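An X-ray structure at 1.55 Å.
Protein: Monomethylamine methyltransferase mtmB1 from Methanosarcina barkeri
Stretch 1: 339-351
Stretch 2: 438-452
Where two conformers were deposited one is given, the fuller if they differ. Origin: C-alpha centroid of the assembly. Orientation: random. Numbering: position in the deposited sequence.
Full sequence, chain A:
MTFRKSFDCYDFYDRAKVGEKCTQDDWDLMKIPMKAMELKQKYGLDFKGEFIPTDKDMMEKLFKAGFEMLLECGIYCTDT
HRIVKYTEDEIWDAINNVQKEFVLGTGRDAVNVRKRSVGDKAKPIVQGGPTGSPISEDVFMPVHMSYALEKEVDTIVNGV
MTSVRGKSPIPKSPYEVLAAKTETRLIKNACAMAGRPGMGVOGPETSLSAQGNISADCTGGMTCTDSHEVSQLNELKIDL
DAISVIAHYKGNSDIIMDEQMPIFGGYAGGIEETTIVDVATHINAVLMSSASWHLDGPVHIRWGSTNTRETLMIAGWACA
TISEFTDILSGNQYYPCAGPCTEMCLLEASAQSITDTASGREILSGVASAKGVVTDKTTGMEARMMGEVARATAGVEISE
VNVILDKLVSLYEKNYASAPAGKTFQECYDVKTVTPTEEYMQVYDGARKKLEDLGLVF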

# COMPACT_ATOMS: atom_id res chain seq x y z
N GLY A 339 -1.21 20.49 -39.51
CA GLY A 339 -1.08 20.85 -38.11
C GLY A 339 -2.41 21.18 -37.46
O GLY A 339 -3.44 21.23 -38.13
N PRO A 340 -2.42 21.42 -36.14
CA PRO A 340 -3.64 21.75 -35.40
C PRO A 340 -4.37 22.98 -35.91
O PRO A 340 -3.77 23.87 -36.52
CB PRO A 340 -3.13 21.96 -33.97
CG PRO A 340 -1.93 21.09 -33.90
CD PRO A 340 -1.26 21.36 -35.23
N CYS A 341 -5.67 23.01 -35.65
CA CYS A 341 -6.54 24.11 -36.04
C CYS A 341 -6.66 24.29 -37.55
O CYS A 341 -6.73 25.41 -38.05
CB CYS A 341 -6.07 25.41 -35.39
SG CYS A 341 -7.37 26.66 -35.23
N THR A 342 -6.66 23.17 -38.27
CA THR A 342 -6.83 23.18 -39.71
C THR A 342 -7.82 22.07 -40.03
O THR A 342 -7.85 21.03 -39.36
CB THR A 342 -5.52 22.91 -40.48
OG1 THR A 342 -5.09 21.56 -40.28
CG2 THR A 342 -4.43 23.87 -40.03
N GLU A 343 -8.65 22.30 -41.05
CA GLU A 343 -9.64 21.31 -41.43
C GLU A 343 -9.00 20.02 -41.91
O GLU A 343 -9.48 18.93 -41.62
CB GLU A 343 -10.55 21.88 -42.52
CG GLU A 343 -11.77 21.03 -42.81
CD GLU A 343 -12.68 21.66 -43.84
OE1 GLU A 343 -12.30 21.69 -45.03
OE2 GLU A 343 -13.77 22.13 -43.45
N MET A 344 -7.89 20.14 -42.65
CA MET A 344 -7.23 18.95 -43.17
C MET A 344 -6.77 18.02 -42.05
O MET A 344 -6.96 16.80 -42.15
CB MET A 344 -6.02 19.33 -44.03
CG MET A 344 -5.42 18.12 -44.73
SD MET A 344 -4.10 18.54 -45.88
CE MET A 344 -3.28 16.95 -46.08
N CYS A 345 -6.17 18.57 -41.01
CA CYS A 345 -5.70 17.75 -39.89
C CYS A 345 -6.85 16.92 -39.33
O CYS A 345 -6.71 15.71 -39.14
CB CYS A 345 -5.12 18.64 -38.79
SG CYS A 345 -4.53 17.72 -37.34
N LEU A 346 -7.98 17.56 -39.09
CA LEU A 346 -9.14 16.87 -38.55
C LEU A 346 -9.68 15.81 -39.51
O LEU A 346 -10.07 14.73 -39.08
CB LEU A 346 -10.25 17.87 -38.20
CG LEU A 346 -9.88 18.90 -37.13
CD1 LEU A 346 -11.07 19.81 -36.86
CD2 LEU A 346 -9.45 18.18 -35.85
N LEU A 347 -9.69 16.11 -40.80
CA LEU A 347 -10.19 15.16 -41.78
C LEU A 347 -9.23 13.97 -41.93
O LEU A 347 -9.67 12.84 -42.13
CB LEU A 347 -10.40 15.84 -43.14
CG LEU A 347 -11.52 16.88 -43.19
CD1 LEU A 347 -11.59 17.49 -44.59
CD2 LEU A 347 -12.85 16.22 -42.84
N GLU A 348 -7.93 14.24 -41.83
CA GLU A 348 -6.93 13.18 -41.94
C GLU A 348 -7.10 12.21 -40.78
O GLU A 348 -7.16 10.99 -40.97
CB GLU A 348 -5.52 13.77 -41.90
CG GLU A 348 -5.03 14.37 -43.21
CD GLU A 348 -3.61 14.89 -43.10
OE1 GLU A 348 -3.42 16.03 -42.61
OE2 GLU A 348 -2.67 14.16 -43.47
N ALA A 349 -7.18 12.76 -39.57
CA ALA A 349 -7.34 11.93 -38.38
C ALA A 349 -8.67 11.19 -38.43
O ALA A 349 -8.77 10.04 -37.99
CB ALA A 349 -7.28 12.80 -37.13
N SER A 350 -9.70 11.84 -38.97
CA SER A 350 -11.02 11.22 -39.07
C SER A 350 -10.98 9.99 -39.98
O SER A 350 -11.56 8.95 -39.66
CB SER A 350 -12.05 12.22 -39.60
OG SER A 350 -12.27 13.26 -38.67
N ALA A 351 -10.31 10.11 -41.12
CA ALA A 351 -10.21 8.99 -42.04
C ALA A 351 -9.57 7.80 -41.34
O ALA A 351 -10.00 6.66 -41.51
CB ALA A 351 -9.39 9.38 -43.27
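Stretch 2 438-452: EEYMQVYDGARKKLE

Stretch 2 is helical throughout, from Glu 438 to Glu 452, with phi/psi values near -63/-41 and an unbroken i to i+4 ladder that opens with Gln 442 N to Glu 438 O at 2.9 Å. It lies across the helix of stretch 1, which begins at Glu 343, and across the loop that leads into it. The two N-to-C directions differ by 45°, with a signed crossing angle of -45°, so the helices run broadly the same way; their axes approach to 9.1 Å. Close backbone approach marks the register: the CA atoms of Glu 343 and Ala 447 are 5.6 Å apart, and those of Cys 341 and Tyr 440 are 5.2 Å apart. The contact buries 709 Å², both sides summed.

Thr 342 caps the stretch 1 helix from within the stretch, satisfying Cys 345 N. Thr 342, in the p rotamer, is the N-cap: its OG1 accepts from Cys 345 N at 3.3 Å with an N-H...acceptor angle of 156°, and the same OG1 donates to Gly 339 O at 2.7 Å. The first backbone bond, Leu 346 N to Thr 342 O, is weak at 3.5 Å. The CA-to-CB bond of Thr 342 points away from stretch 2, and no atom of its side chain comes within 5 Å of stretch 2.

Before the cap, Cys 341 has positive phi (64/36) and lies over one face of the Tyr 440 ring. Its CA is 3.6 Å from the ring centroid, 18° off the normal, a CH-pi contact; its SG is 4.2 Å from the same centroid, 27° off the normal. The hydroxyl Tyr 440 OH lies 3.2 Å from Cys 341 N and is hydrogen-bonded elsewhere in the structure.

Leu 346 provides the central packing, its side chain seated among Tyr 440, Val 443, Tyr 444 and Ala 447. Its CD1 reaches Tyr 444 CA at 3.6 Å and lies near the plane of the Tyr 440 ring, at the edge, while its CB meets Ala 447 CB at 3.9 Å. The small alanine side chain accompanies the close backbone approach here. The next residue, Leu 347, packs its CD2 on Leu 451 CD2 at 4.1 Å, one turn beyond Ala 447 on stretch 2.

One direct hydrogen bond between the stretches is charged: Lys 450 NZ donates to Glu 343 OE1 at 2.7 Å, within a salt bridge. The lysine reaches it with chi2 to chi4 all t. The other carboxylate oxygen, Glu 343 OE2, accepts from a water, whose O lies 2.8 Å from OE2. That water O also donates to Val 443 O at 2.8 Å, although this carbonyl already accepts from Ala 447 N at 3.1 Å. Both oxygens of the Glu 343 carboxylate are therefore satisfied, and the water bridges the two helices.

Ser 350 OG turns its hydrogen-bonding capacity inward, donating to Leu 346 O at 2.7 Å; that carbonyl also accepts from Ser 350 N at 2.9 Å. Against stretch 2, Ser 350 OG rests 3.4 Å from Leu 451 CD1, a van der Waals contact.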

# COMPACT_ATOMS: atom_id res chain seq x y z
N GLU A 438 -12.36 30.15 -30.21
CA GLU A 438 -13.56 30.06 -31.03
C GLU A 438 -13.16 29.69 -32.45
O GLU A 438 -13.89 29.01 -33.16
CB GLU A 438 -14.31 31.40 -31.02
CG GLU A 438 -15.05 31.69 -29.72
CD GLU A 438 -15.62 33.09 -29.68
OE1 GLU A 438 -15.91 33.65 -30.76
OE2 GLU A 438 -15.80 33.63 -28.57
N GLU A 439 -11.98 30.14 -32.85
CA GLU A 439 -11.46 29.85 -34.18
C GLU A 439 -11.38 28.34 -34.38
O GLU A 439 -11.84 27.80 -35.39
CB GLU A 439 -10.07 30.45 -34.37
CG GLU A 439 -9.49 30.23 -35.76
CD GLU A 439 -8.02 30.61 -35.84
OE1 GLU A 439 -7.67 31.72 -35.39
OE2 GLU A 439 -7.22 29.81 -36.38
N TYR A 440 -10.78 27.64 -33.42
CA TYR A 440 -10.64 26.20 -33.52
C TYR A 440 -12.01 25.53 -33.53
O TYR A 440 -12.25 24.59 -34.29
CB TYR A 440 -9.80 25.64 -32.36
CG TYR A 440 -9.07 24.36 -32.70
CD1 TYR A 440 -9.52 23.52 -33.73
CD2 TYR A 440 -7.91 23.98 -32.02
CE1 TYR A 440 -8.84 22.35 -34.07
CE2 TYR A 440 -7.22 22.81 -32.35
CZ TYR A 440 -7.69 22.00 -33.38
OH TYR A 440 -7.01 20.86 -33.73
N MET A 441 -12.90 26.00 -32.67
CA MET A 441 -14.24 25.43 -32.60
C MET A 441 -14.95 25.54 -33.94
O MET A 441 -15.68 24.63 -34.34
CB MET A 441 -15.04 26.13 -31.50
CG MET A 441 -14.53 25.81 -30.10
SD MET A 441 -15.26 26.84 -28.82
CE MET A 441 -16.91 26.20 -28.78
N GLN A 442 -14.73 26.65 -34.65
CA GLN A 442 -15.35 26.85 -35.95
C GLN A 442 -14.76 25.89 -36.98
O GLN A 442 -15.48 25.35 -37.82
CB GLN A 442 -15.16 28.30 -36.41
CG GLN A 442 -15.94 29.33 -35.60
CD GLN A 442 -15.66 30.75 -36.05
OE1 GLN A 442 -15.22 30.99 -37.17
NE2 GLN A 442 -15.94 31.71 -35.17
N VAL A 443 -13.44 25.70 -36.91
CA VAL A 443 -12.76 24.79 -37.82
C VAL A 443 -13.29 23.37 -37.59
O VAL A 443 -13.55 22.63 -38.53
CB VAL A 443 -11.23 24.81 -37.59
CG1 VAL A 443 -10.56 23.70 -38.39
CG2 VAL A 443 -10.66 26.16 -37.99
N TYR A 444 -13.45 23.02 -36.32
CA TYR A 444 -13.95 21.70 -35.93
C TYR A 444 -15.34 21.49 -36.52
O TYR A 444 -15.62 20.45 -37.11
CB TYR A 444 -14.01 21.60 -34.40
CG TYR A 444 -14.30 20.22 -33.86
CD1 TYR A 444 -13.26 19.36 -33.48
CD2 TYR A 444 -15.61 19.77 -33.71
CE1 TYR A 444 -13.53 18.10 -32.95
CE2 TYR A 444 -15.89 18.50 -33.18
CZ TYR A 444 -14.84 17.67 -32.81
OH TYR A 444 -15.11 16.43 -32.27
N ASP A 445 -16.21 22.49 -36.37
CA ASP A 445 -17.57 22.38 -36.90
C ASP A 445 -17.56 22.17 -38.41
O ASP A 445 -18.34 21.37 -38.93
CB ASP A 445 -18.38 23.64 -36.57
CG ASP A 445 -18.64 23.79 -35.09
OD1 ASP A 445 -18.77 22.76 -34.41
OD2 ASP A 445 -18.73 24.95 -34.62
N GLY A 446 -16.69 22.90 -39.10
CA GLY A 446 -16.62 22.77 -40.54
C GLY A 446 -16.25 21.36 -40.97
O GLY A 446 -16.84 20.81 -41.90
N ALA A 447 -15.27 20.78 -40.29
CA ALA A 447 -14.82 19.43 -40.61
C ALA A 447 -15.92 18.41 -40.31
O ALA A 447 -16.16 17.49 -41.09
CB ALA A 447 -13.56 19.10 -39.81
N ARG A 448 -16.58 18.59 -39.17
CA ARG A 448 -17.64 17.68 -38.76
C ARG A 448 -18.77 17.70 -39.78
O ARG A 448 -19.33 16.66 -40.12
CB ARG A 448 -18.18 18.10 -37.39
CG ARG A 448 -18.92 17.02 -36.63
CD ARG A 448 -19.47 17.59 -35.33
NE ARG A 448 -19.76 16.57 -34.33
CZ ARG A 448 -20.98 16.27 -33.89
NH1 ARG A 448 -22.04 16.92 -34.37
NH2 ARG A 448 -21.14 15.35 -32.95
N LYS A 449 -19.09 18.89 -40.28
CA LYS A 449 -20.15 19.04 -41.26
C LYS A 449 -19.84 18.26 -42.53
O LYS A 449 -20.72 17.61 -43.10
CB LYS A 449 -20.35 20.53 -41.60
CG LYS A 449 -21.40 20.78 -42.67
CD LYS A 449 -22.75 20.18 -42.30
CE LYS A 449 -23.78 20.38 -43.40
NZ LYS A 449 -24.01 21.83 -43.68
N LYS A 450 -18.59 18.32 -42.98
CA LYS A 450 -18.19 17.59 -44.18
C LYS A 450 -18.31 16.09 -43.98
O LYS A 450 -18.67 15.36 -44.90
CB LYS A 450 -16.76 17.97 -44.58
CG LYS A 450 -16.64 19.38 -45.12
CD LYS A 450 -15.28 19.65 -45.74
CE LYS A 450 -15.24 21.04 -46.35
NZ LYS A 450 -13.97 21.30 -47.07
N LEU A 451 -18.00 15.63 -42.77
CA LEU A 451 -18.09 14.20 -42.48
C LEU A 451 -19.55 13.76 -42.48
O LEU A 451 -19.88 12.66 -42.93
CB LEU A 451 -17.45 13.90 -41.12
CG LEU A 451 -15.92 14.08 -41.07
CD1 LEU A 451 -15.43 13.94 -39.64
CD2 LEU A 451 -15.25 13.05 -41.97
N GLU A 452 -20.44 14.62 -41.99
CA GLU A 452 -21.86 14.30 -41.97
C GLU A 452 -22.39 14.21 -43.40
O GLU A 452 -23.21 13.35 -43.71
CB GLU A 452 -22.64 15.36 -41.19
CG GLU A 452 -22.24 15.44 -39.72
CD GLU A 452 -23.08 16.44 -38.95
OE1 GLU A 452 -23.18 17.60 -39.39
OE2 GLU A 452 -23.63 16.06 -37.89
O HOH W 1 -13.37 23.60 -41.11